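Local coordinates for lysozyme inhibitor LprI-like N-terminal domain-containing protein (Burkholderia thailandensis, PDB 6AR7), which is of unknown function but may act as a lysozyme inhibitor of the LprI type, at residues T42-W56 with T107-V121. Sequence-based numbering, arbitrary orientation.
Sequences TAGQIQCMDEARQQW and TMYAMASADMRLQPV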
ATOM      1  N   THR A  42      -1.686  22.835 -11.013  1.00 31.40           N
ATOM      2  CA  THR A  42      -1.685  21.376 -10.930  1.00 34.67           C
ATOM      3  C   THR A  42      -0.325  20.847 -10.499  1.00 34.27           C
ATOM      4  O   THR A  42      -0.243  19.906  -9.698  1.00 34.55           O
ATOM      5  CB  THR A  42      -2.072  20.762 -12.273  1.00 42.73           C
ATOM      6  OG1 THR A  42      -3.432  21.093 -12.563  1.00 44.56           O
ATOM      7  CG2 THR A  42      -1.916  19.228 -12.224  1.00 37.00           C
ATOM      8  N   ALA A  43       0.754  21.416 -11.043  1.00 29.75           N
ATOM      9  CA  ALA A  43       2.087  21.018 -10.605  1.00 33.47           C
ATOM     10  C   ALA A  43       2.273  21.292  -9.115  1.00 28.83           C
ATOM     11  O   ALA A  43       2.895  20.493  -8.406  1.00 30.64           O
ATOM     12  CB  ALA A  43       3.152  21.742 -11.427  1.00 32.08           C
ATOM     13  N   GLY A  44       1.727  22.410  -8.630  1.00 32.05           N
ATOM     14  CA  GLY A  44       1.842  22.740  -7.216  1.00 26.74           C
ATOM     15  C   GLY A  44       1.045  21.796  -6.326  1.00 32.18           C
ATOM     16  O   GLY A  44       1.499  21.427  -5.240  1.00 27.45           O
ATOM     17  N   GLN A  45      -0.159  21.404  -6.761  1.00 32.59           N
ATOM     18  CA  GLN A  45      -0.932  20.448  -5.973  1.00 27.85           C
ATOM     19  C   GLN A  45      -0.180  19.128  -5.870  1.00 30.66           C
ATOM     20  O   GLN A  45      -0.071  18.539  -4.786  1.00 34.68           O
ATOM     21  CB  GLN A  45      -2.315  20.242  -6.603  1.00 27.13           C
ATOM     22  CG  GLN A  45      -3.176  21.508  -6.680  1.00 25.99           C
ATOM     23  CD  GLN A  45      -3.808  21.886  -5.359  1.00 30.60           C
ATOM     24  OE1 GLN A  45      -4.771  21.251  -4.908  1.00 29.94           O
ATOM     25  NE2 GLN A  45      -3.255  22.927  -4.714  1.00 28.84           N
ATOM     26  N   ILE A  46       0.358  18.665  -7.000  1.00 30.30           N
ATOM     27  CA  ILE A  46       1.078  17.399  -7.050  1.00 31.13           C
ATOM     28  C   ILE A  46       2.341  17.484  -6.211  1.00 22.73           C
ATOM     29  O   ILE A  46       2.733  16.514  -5.544  1.00 25.69           O
ATOM     30  CB  ILE A  46       1.364  17.028  -8.523  1.00 29.88           C
ATOM     31  CG1 ILE A  46       0.046  16.656  -9.215  1.00 31.53           C
ATOM     32  CG2 ILE A  46       2.369  15.868  -8.631  1.00 21.01           C
ATOM     33  CD1 ILE A  46       0.161  16.405 -10.704  1.00 37.11           C
ATOM     34  N   GLN A  47       2.988  18.651  -6.213  1.00 25.98           N
ATOM     35  CA  GLN A  47       4.168  18.819  -5.378  1.00 27.24           C
ATOM     36  C   GLN A  47       3.811  18.734  -3.896  1.00 20.08           C
ATOM     37  O   GLN A  47       4.567  18.160  -3.109  1.00 27.71           O
ATOM     38  CB  GLN A  47       4.868  20.144  -5.684  1.00 22.06           C
ATOM     39  CG  GLN A  47       6.233  20.247  -5.024  1.00 45.30           C
ATOM     40  CD  GLN A  47       6.885  21.607  -5.220  1.00 60.02           C
ATOM     41  OE1 GLN A  47       6.496  22.383  -6.093  1.00 64.26           O
ATOM     42  NE2 GLN A  47       7.884  21.900  -4.399  1.00 67.44           N
ATOM     43  N   CYS A  48       2.685  19.322  -3.485  1.00 28.95           N
ATOM     44  CA  CYS A  48       2.273  19.150  -2.092  1.00 23.72           C
ATOM     45  C   CYS A  48       2.117  17.670  -1.759  1.00 26.38           C
ATOM     46  O   CYS A  48       2.565  17.210  -0.701  1.00 20.24           O
ATOM     47  CB  CYS A  48       0.973  19.880  -1.816  1.00 22.55           C
ATOM     48  SG  CYS A  48       1.035  21.688  -1.800  1.00 27.04           S
HETATM   49  N   MSE A  49       1.513  16.903  -2.667  1.00 20.55           N
HETATM   50  CA  MSE A  49       1.271  15.493  -2.402  1.00 23.79           C
HETATM   51  C   MSE A  49       2.571  14.733  -2.384  1.00 23.73           C
HETATM   52  O   MSE A  49       2.750  13.843  -1.555  1.00 25.95           O
HETATM   53  CB  MSE A  49       0.308  14.909  -3.450  1.00 26.01           C
HETATM   54  CG  MSE A  49      -0.988  15.675  -3.475  1.00 28.01           C
HETATM   55 SE   MSE A  49      -2.103  15.288  -5.090  1.00 45.08          SE
HETATM   56  CE  MSE A  49      -2.390  13.465  -4.518  1.00 17.55           C
ATOM     57  N   ASP A  50       3.484  15.090  -3.296  1.00 19.83           N
ATOM     58  CA  ASP A  50       4.785  14.433  -3.308  0.55 22.35           C
ATOM     59  C   ASP A  50       5.567  14.733  -2.027  1.00 22.49           C
ATOM     60  O   ASP A  50       6.262  13.855  -1.501  1.00 24.01           O
ATOM     61  CB  ASP A  50       5.579  14.849  -4.553  0.55 24.57           C
ATOM     62  CG  ASP A  50       5.037  14.216  -5.848  0.55 32.20           C
ATOM     63  OD1 ASP A  50       4.320  13.193  -5.780  0.55 39.26           O
ATOM     64  OD2 ASP A  50       5.338  14.745  -6.937  0.55 41.22           O
ATOM     65  N   GLU A  51       5.464  15.956  -1.506  1.00 21.48           N
ATOM     66  CA  GLU A  51       6.137  16.278  -0.245  1.00 22.69           C
ATOM     67  C   GLU A  51       5.533  15.481   0.913  1.00 25.16           C
ATOM     68  O   GLU A  51       6.258  14.992   1.787  1.00 24.65           O
ATOM     69  CB  GLU A  51       6.049  17.783   0.024  1.00 20.08           C
ATOM     70  CG  GLU A  51       7.043  18.607  -0.806  1.00 26.65           C
ATOM     71  CD  GLU A  51       6.658  20.069  -0.926  1.00 31.82           C
ATOM     72  OE1 GLU A  51       5.604  20.457  -0.381  1.00 29.34           O
ATOM     73  OE2 GLU A  51       7.410  20.833  -1.578  1.00 38.01           O
ATOM     74  N   ALA A  52       4.204  15.328   0.921  1.00 22.58           N
ATOM     75  CA  ALA A  52       3.547  14.513   1.938  1.00 23.91           C
ATOM     76  C   ALA A  52       4.001  13.063   1.842  1.00 24.96           C
ATOM     77  O   ALA A  52       4.263  12.407   2.859  1.00 22.43           O
ATOM     78  CB  ALA A  52       2.025  14.624   1.775  1.00 18.85           C
ATOM     79  N   ARG A  53       4.126  12.554   0.616  1.00 28.07           N
ATOM     80  CA  ARG A  53       4.546  11.172   0.435  1.00 27.13           C
ATOM     81  C   ARG A  53       5.947  10.950   0.974  1.00 28.40           C
ATOM     82  O   ARG A  53       6.217   9.935   1.621  1.00 27.84           O
ATOM     83  CB  ARG A  53       4.465  10.780  -1.039  1.00 23.63           C
ATOM     84  CG  ARG A  53       4.690   9.290  -1.242  1.00 28.19           C
ATOM     85  CD  ARG A  53       5.186   8.957  -2.622  1.00 43.62           C
ATOM     86  NE  ARG A  53       6.524   9.482  -2.816  1.00 57.24           N
ATOM     87  CZ  ARG A  53       6.837  10.366  -3.752  1.00 61.88           C
ATOM     88  NH1 ARG A  53       5.900  10.799  -4.597  1.00 62.48           N
ATOM     89  NH2 ARG A  53       8.087  10.815  -3.847  1.00 53.19           N
ATOM     90  N   GLN A  54       6.857  11.880   0.705  1.00 25.91           N
ATOM     91  CA  GLN A  54       8.210  11.753   1.233  1.00 25.59           C
ATOM     92  C   GLN A  54       8.210  11.777   2.760  1.00 27.68           C
ATOM     93  O   GLN A  54       8.965  11.040   3.400  1.00 25.33           O
ATOM     94  CB  GLN A  54       9.087  12.889   0.697  1.00 31.36           C
ATOM     95  CG  GLN A  54       9.446  12.791  -0.778  1.00 43.80           C
ATOM     96  CD  GLN A  54      10.088  14.078  -1.290  1.00 52.17           C
ATOM     97  OE1 GLN A  54      11.086  14.543  -0.743  1.00 59.61           O
ATOM     98  NE2 GLN A  54       9.513  14.657  -2.341  1.00 49.95           N
ATOM     99  N   GLN A  55       7.381  12.633   3.362  1.00 28.48           N
ATOM    100  CA  GLN A  55       7.301  12.675   4.819  1.00 24.27           C
ATOM    101  C   GLN A  55       6.734  11.371   5.367  1.00 26.51           C
ATOM    102  O   GLN A  55       7.272  10.824   6.336  1.00 27.53           O
ATOM    103  CB  GLN A  55       6.482  13.885   5.256  1.00 21.64           C
ATOM    104  CG  GLN A  55       7.251  15.196   4.986  1.00 27.00           C
ATOM    105  CD  GLN A  55       6.383  16.417   5.072  1.00 30.79           C
ATOM    106  OE1 GLN A  55       5.457  16.473   5.864  1.00 29.65           O
ATOM    107  NE2 GLN A  55       6.692  17.419   4.261  1.00 35.84           N
ATOM    108  N   TRP A  56       5.697  10.820   4.716  1.00 22.85           N
ATOM    109  CA  TRP A  56       5.195   9.515   5.133  1.00 22.72           C
ATOM    110  C   TRP A  56       6.257   8.431   4.986  1.00 25.04           C
ATOM    111  O   TRP A  56       6.301   7.503   5.793  1.00 27.12           O
ATOM    112  CB  TRP A  56       3.946   9.135   4.345  1.00 18.79           C
ATOM    113  CG  TRP A  56       2.748   9.786   4.894  1.00 20.66           C
ATOM    114  CD1 TRP A  56       1.989  10.751   4.291  1.00 22.79           C
ATOM    115  CD2 TRP A  56       2.183   9.587   6.203  1.00 20.86           C
ATOM    116  NE1 TRP A  56       0.972  11.149   5.136  1.00 21.39           N
ATOM    117  CE2 TRP A  56       1.074  10.450   6.313  1.00 21.25           C
ATOM    118  CE3 TRP A  56       2.505   8.757   7.282  1.00 25.01           C
ATOM    119  CZ2 TRP A  56       0.273  10.493   7.444  1.00 22.76           C
ATOM    120  CZ3 TRP A  56       1.707   8.801   8.407  1.00 26.54           C
ATOM    121  CH2 TRP A  56       0.606   9.666   8.483  1.00 25.01           C
ATOM    122  N   THR A 107      -4.960  16.426 -16.507  1.00 30.38           N
ATOM    123  CA  THR A 107      -4.547  16.592 -15.127  1.00 34.90           C
ATOM    124  C   THR A 107      -5.410  15.787 -14.158  1.00 34.54           C
ATOM    125  O   THR A 107      -4.957  15.538 -13.039  1.00 32.49           O
ATOM    126  CB  THR A 107      -4.533  18.071 -14.741  1.00 35.03           C
ATOM    127  OG1 THR A 107      -5.830  18.627 -14.927  1.00 48.39           O
ATOM    128  CG2 THR A 107      -3.530  18.837 -15.587  1.00 34.60           C
HETATM  129  N   MSE A 108      -6.619  15.358 -14.546  1.00 28.89           N
HETATM  130  CA  MSE A 108      -7.386  14.479 -13.643  1.00 29.69           C
HETATM  131  C   MSE A 108      -6.597  13.197 -13.416  1.00 30.04           C
HETATM  132  O   MSE A 108      -6.477  12.718 -12.295  1.00 30.49           O
HETATM  133  CB  MSE A 108      -8.780  14.148 -14.186  1.00 30.98           C
HETATM  134  CG  MSE A 108      -9.716  13.415 -13.166  1.00 36.63           C
HETATM  135 SE   MSE A 108     -11.124  12.386 -14.094  1.00 56.11          SE
HETATM  136  CE  MSE A 108     -10.052  10.806 -14.531  1.00 52.24           C
ATOM    137  N   TYR A 109      -6.048  12.643 -14.495  1.00 31.97           N
ATOM    138  CA  TYR A 109      -5.257  11.430 -14.353  1.00 32.72           C
ATOM    139  C   TYR A 109      -3.917  11.708 -13.676  1.00 29.47           C
ATOM    140  O   TYR A 109      -3.423  10.867 -12.921  1.00 26.52           O
ATOM    141  CB  TYR A 109      -5.059  10.773 -15.718  1.00 34.81           C
ATOM    142  CG  TYR A 109      -6.305  10.130 -16.261  1.00 36.51           C
ATOM    143  CD1 TYR A 109      -6.941   9.118 -15.564  1.00 37.45           C
ATOM    144  CD2 TYR A 109      -6.833  10.511 -17.484  1.00 49.81           C
ATOM    145  CE1 TYR A 109      -8.088   8.511 -16.068  1.00 44.00           C
ATOM    146  CE2 TYR A 109      -7.984   9.905 -18.001  1.00 48.20           C
ATOM    147  CZ  TYR A 109      -8.609   8.909 -17.284  1.00 50.19           C
ATOM    148  OH  TYR A 109      -9.749   8.294 -17.780  1.00 56.05           O
ATOM    149  N   ALA A 110      -3.293  12.864 -13.942  1.00 24.79           N
ATOM    150  CA  ALA A 110      -2.043  13.154 -13.243  1.00 30.35           C
ATOM    151  C   ALA A 110      -2.255  13.220 -11.733  1.00 26.33           C
ATOM    152  O   ALA A 110      -1.372  12.822 -10.960  1.00 33.23           O
ATOM    153  CB  ALA A 110      -1.425  14.463 -13.752  1.00 28.45           C
HETATM  154  N   MSE A 111      -3.416  13.695 -11.296  1.00 27.19           N
HETATM  155  CA  MSE A 111      -3.703  13.831  -9.871  0.50 26.78           C
HETATM  156  C   MSE A 111      -3.972  12.452  -9.277  1.00 31.34           C
HETATM  157  O   MSE A 111      -3.503  12.145  -8.180  1.00 22.92           O
HETATM  158  CB  MSE A 111      -4.900  14.760  -9.620  0.50 33.78           C
HETATM  159  CG  MSE A 111      -4.719  16.208 -10.105  0.50 50.84           C
HETATM  160 SE   MSE A 111      -4.704  17.567  -8.692  0.50 62.14          SE
HETATM  161  CE  MSE A 111      -5.023  19.175  -9.735  0.50 68.35           C
ATOM    162  N   ALA A 112      -4.735  11.630 -10.012  1.00 24.64           N
ATOM    163  CA  ALA A 112      -5.016  10.281  -9.542  1.00 30.26           C
ATOM    164  C   ALA A 112      -3.719   9.505  -9.389  1.00 28.18           C
ATOM    165  O   ALA A 112      -3.540   8.763  -8.425  1.00 28.77           O
ATOM    166  CB  ALA A 112      -5.973   9.567 -10.510  1.00 29.05           C
ATOM    167  N   SER A 113      -2.805   9.666 -10.346  1.00 28.26           N
ATOM    168  CA  SER A 113      -1.531   8.973 -10.288  1.00 19.86           C
ATOM    169  C   SER A 113      -0.735   9.402  -9.056  1.00 29.04           C
ATOM    170  O   SER A 113      -0.135   8.565  -8.371  1.00 24.45           O
ATOM    171  CB  SER A 113      -0.753   9.261 -11.571  1.00 30.43           C
ATOM    172  OG  SER A 113       0.510   8.643 -11.570  1.00 36.62           O
ATOM    173  N   ALA A 114      -0.707  10.711  -8.775  1.00 26.20           N
ATOM    174  CA  ALA A 114      -0.002  11.199  -7.594  1.00 25.87           C
ATOM    175  C   ALA A 114      -0.606  10.628  -6.312  1.00 25.24           C
ATOM    176  O   ALA A 114       0.121  10.187  -5.419  1.00 28.83           O
ATOM    177  CB  ALA A 114      -0.012  12.727  -7.573  1.00 27.74           C
ATOM    178  N   ASP A 115      -1.936  10.605  -6.209  1.00 26.86           N
ATOM    179  CA  ASP A 115      -2.562  10.008  -5.031  1.00 29.84           C
ATOM    180  C   ASP A 115      -2.280   8.507  -4.942  1.00 34.59           C
ATOM    181  O   ASP A 115      -2.099   7.972  -3.838  1.00 29.71           O
ATOM    182  CB  ASP A 115      -4.059  10.277  -5.041  1.00 34.64           C
ATOM    183  CG  ASP A 115      -4.708  10.005  -3.698  1.00 40.29           C
ATOM    184  OD1 ASP A 115      -4.220  10.529  -2.682  1.00 38.97           O
ATOM    185  OD2 ASP A 115      -5.696   9.244  -3.662  1.00 43.83           O
HETATM  186  N   MSE A 116      -2.195   7.827  -6.081  1.00 31.78           N
HETATM  187  CA  MSE A 116      -1.775   6.419  -6.143  0.55 38.28           C
HETATM  188  C   MSE A 116      -0.431   6.176  -5.478  1.00 30.31           C
HETATM  189  O   MSE A 116      -0.200   5.144  -4.870  1.00 36.55           O
HETATM  190  CB  MSE A 116      -1.657   5.943  -7.595  0.55 41.15           C
HETATM  191  CG  MSE A 116      -2.939   5.640  -8.329  0.55 44.71           C
HETATM  192 SE   MSE A 116      -2.849   3.792  -8.936  0.55 53.93          SE
HETATM  193  CE  MSE A 116      -3.043   3.057  -7.157  0.55 56.50           C
ATOM    194  N   ARG A 117       0.488   7.127  -5.664  1.00 28.14           N
ATOM    195  CA  ARG A 117       1.831   7.011  -5.102  0.55 30.28           C
ATOM    196  C   ARG A 117       1.858   7.353  -3.621  1.00 25.11           C
ATOM    197  O   ARG A 117       2.658   6.785  -2.872  1.00 25.32           O
ATOM    198  CB  ARG A 117       2.815   7.933  -5.832  0.55 34.29           C
ATOM    199  CG  ARG A 117       2.876   7.791  -7.345  0.55 41.29           C
ATOM    200  CD  ARG A 117       4.085   8.553  -7.934  0.55 45.74           C
ATOM    201  NE  ARG A 117       4.090  10.000  -7.665  0.55 44.71           N
ATOM    202  CZ  ARG A 117       3.558  10.919  -8.473  0.55 42.85           C
ATOM    203  NH1 ARG A 117       2.964  10.548  -9.605  0.55 43.30           N
ATOM    204  NH2 ARG A 117       3.615  12.213  -8.159  0.55 29.99           N
ATOM    205  N   LEU A 118       0.992   8.270  -3.193  1.00 25.83           N
ATOM    206  CA  LEU A 118       0.973   8.745  -1.810  1.00 23.85           C
ATOM    207  C   LEU A 118       0.354   7.729  -0.848  1.00 25.14           C
ATOM    208  O   LEU A 118       0.963   7.374   0.166  1.00 28.59           O
ATOM    209  CB  LEU A 118       0.203  10.067  -1.747  1.00 20.36           C
ATOM    210  CG  LEU A 118      -0.293  10.604  -0.400  1.00 23.08           C
ATOM    211  CD1 LEU A 118       0.918  10.857   0.540  1.00 21.34           C
ATOM    212  CD2 LEU A 118      -1.119  11.905  -0.599  1.00 22.98           C
ATOM    213  N   GLN A 119      -0.862   7.265  -1.137  1.00 18.24           N
ATOM    214  CA  GLN A 119      -1.627   6.511  -0.146  1.00 22.21           C
ATOM    215  C   GLN A 119      -0.955   5.221   0.339  1.00 22.83           C
ATOM    216  O   GLN A 119      -1.117   4.894   1.529  1.00 24.62           O
ATOM    217  CB  GLN A 119      -3.028   6.199  -0.689  1.00 27.52           C
ATOM    218  CG  GLN A 119      -3.878   7.438  -1.014  1.00 34.56           C
ATOM    219  CD  GLN A 119      -3.938   8.439   0.143  1.00 36.59           C
ATOM    220  OE1 GLN A 119      -3.933   8.057   1.314  1.00 35.99           O
ATOM    221  NE2 GLN A 119      -4.025   9.727  -0.190  1.00 30.69           N
ATOM    222  N   PRO A 120      -0.268   4.429  -0.494  1.00 26.86           N
ATOM    223  CA  PRO A 120       0.338   3.195   0.036  1.00 30.15           C
ATOM    224  C   PRO A 120       1.464   3.462   1.008  1.00 31.94           C
ATOM    225  O   PRO A 120       1.723   2.620   1.875  1.00 26.91           O
ATOM    226  CB  PRO A 120       0.846   2.461  -1.218  1.00 24.84           C
ATOM    227  CG  PRO A 120       0.121   3.066  -2.357  1.00 29.02           C
ATOM    228  CD  PRO A 120      -0.205   4.479  -1.965  1.00 27.75           C
ATOM    229  N   VAL A 121       2.175   4.577   0.843  1.00 21.97           N
ATOM    230  CA  VAL A 121       3.243   4.917   1.773  1.00 25.03           C
ATOM    231  C   VAL A 121       2.642   5.302   3.107  1.00 24.39           C
ATOM    232  O   VAL A 121       3.042   4.793   4.155  1.00 25.98           O
ATOM    233  CB  VAL A 121       4.123   6.036   1.189  1.00 23.50           C
ATOM    234  CG1 VAL A 121       5.323   6.345   2.107  1.00 22.17           C
ATOM    235  CG2 VAL A 121       4.605   5.635  -0.184  1.00 21.52           C
TER
HETATM  236  O   HOH W   1       2.622  11.612  -4.457  1.00 30.13           O
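M49, a selenomethionine, and L118 reach across the two helices as interlocking knobs. M49 drops into the hole formed by M111, A114, D115 and L118; the bend at chi3 (66°) lays its methyl CE over the backbone of the other helix, 3.4 Å from D115 N, while SE rests near A114 CB. In return, L118 enters the hole between M49, A52, R53 and W56. With CG turned anti to the backbone N (chi1 164°), L118 brings CD1 to 3.6 Å from R53 N and also against W56 CD1. This knobs-into-holes packing joins helices 42-70 and 107-136, which run nearly parallel here (21°, axes 8.8 Å apart) in an all-helical fold; helix 25-34, tied to C48 through the C33 disulfide, covers another side of helix 42-70. R53 lays its aliphatic part along the opposite backbone, CD 3.3 Å from R117 O, with CG against V121 CG2. In the conformers given, R53 NH1 and R117 NH2 both form salt bridges to D50 OD1, which probably offsets the closeness of the two guanidinium groups. There R117 NH2 donates to the syn lone pair of D50 OD1 at 2.7 Å, and a water donates to the same oxygen and to A114 O, linking carboxylate and backbone.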